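Local structure of AvrRxo1-ORF2 (Xanthomonas oryzae pv. oryzicola, 4Z8T) at the interface of chains B and A. The protein binds the type III effector AvrRxo1-ORF1, which has a polynucleotide kinase domain, and probably acts as its chaperone. Numbering follows the deposited sequence. Chains: chain A, AvrRxo1-ORF2; chain B, AvrRxo1-ORF1.

The interface of chains B and A. Residues chain B 218, 278; chain A 27, 76-77.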
loop_
_atom_site.group_PDB
_atom_site.type_symbol
_atom_site.label_atom_id
_atom_site.label_comp_id
_atom_site.label_asym_id
_atom_site.label_seq_id
_atom_site.Cartn_x
_atom_site.Cartn_y
_atom_site.Cartn_z
ATOM N N VAL B 218 -10.433 -2.820 -9.644
ATOM C CA VAL B 218 -9.476 -3.907 -9.713
ATOM C C VAL B 218 -9.178 -4.295 -11.162
ATOM O O VAL B 218 -8.013 -4.410 -11.560
ATOM C CB VAL B 218 -9.968 -5.130 -8.926
ATOM C CG1 VAL B 218 -9.076 -6.329 -9.215
ATOM C CG2 VAL B 218 -9.988 -4.811 -7.435
ATOM N N LEU B 278 -4.645 -4.689 -3.360
ATOM C CA LEU B 278 -5.330 -5.751 -2.601
ATOM C C LEU B 278 -4.530 -6.343 -1.423
ATOM O O LEU B 278 -3.319 -6.347 -1.442
ATOM C CB LEU B 278 -5.764 -6.913 -3.532
ATOM C CG LEU B 278 -6.411 -6.303 -4.752
ATOM C CD1 LEU B 278 -6.820 -7.280 -5.856
ATOM C CD2 LEU B 278 -7.573 -5.461 -4.255
ATOM N N ASP A 27 -1.248 -12.623 -4.744
ATOM C CA ASP A 27 -2.579 -12.362 -4.215
ATOM C C ASP A 27 -3.443 -13.618 -4.270
ATOM O O ASP A 27 -4.180 -13.909 -3.323
ATOM C CB ASP A 27 -3.289 -11.247 -4.999
ATOM C CG ASP A 27 -2.738 -9.858 -4.706
ATOM O OD1 ASP A 27 -2.062 -9.665 -3.672
ATOM O OD2 ASP A 27 -3.002 -8.944 -5.523
ATOM N N VAL A 76 -9.742 -13.618 -4.565
ATOM C CA VAL A 76 -8.950 -12.438 -4.208
ATOM C C VAL A 76 -9.816 -11.254 -3.811
ATOM O O VAL A 76 -9.533 -10.572 -2.825
ATOM C CB VAL A 76 -8.010 -12.035 -5.344
ATOM C CG1 VAL A 76 -7.209 -10.803 -4.962
ATOM C CG2 VAL A 76 -7.071 -13.173 -5.661
ATOM N N GLU A 77 -10.886 -11.015 -4.560
ATOM C CA GLU A 77 -11.707 -9.834 -4.299
ATOM C C GLU A 77 -12.799 -10.041 -3.267
ATOM O O GLU A 77 -13.240 -9.087 -2.637
ATOM C CB GLU A 77 -12.334 -9.331 -5.591
ATOM C CG GLU A 77 -11.365 -8.759 -6.577
ATOM C CD GLU A 77 -12.095 -8.194 -7.775
ATOM O OE1 GLU A 77 -11.811 -8.630 -8.913
ATOM O OE2 GLU A 77 -12.972 -7.319 -7.571
HETATM O O HOH W 1 -1.602 -6.922 -3.370
#
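Packing B:Leu278 against A:Val76, and B:Val218 against A:Glu77, this small van der Waals patch with a water bridge at A:Asp27 joins the effector AvrRxo1-ORF1 to its interactor AvrRxo1-ORF2 and helps hold the heteromeric complex together. On the effector side a loop supplies B:Leu278 and helix 210-222 supplies B:Val218; on the partner side A:Asp27 comes from the long helix 6-38, and A:Val76 and A:Glu77 end helix 63-77. Leucine suits the loop position because its branched end meets side chains from two helices of the partner: methyl CD1 lies 3.7 Å from CG1 of A:Val76, the two side chains crossing at about a right angle. A:Val76 carries its CG1 anti to the backbone N (chi1 179°), which points this methyl at the leucine. Valine suits both helices, its beta-branched methyls forming a short, stiff apolar surface. Beside it, A:Glu77 and B:Val218 approach from opposite directions. The valine lies over one face of the carboxylate, with CG1 3.6 Å from OE1 and CG2 3.9 Å from OE2. A flat acid group against a branched apolar side chain makes a van der Waals contact. The glutamate's chain runs extended beyond CG (chi2 -176°), long enough to carry its acid group to the effector helix. A:Asp27 is shorter and works partly through solvent. Its OD2 lies 4.0 Å from CB of B:Leu278, whereas a bridging water sits 2.8 Å from OD1 of A:Asp27 and 2.6 Å from the backbone O of B:Leu278.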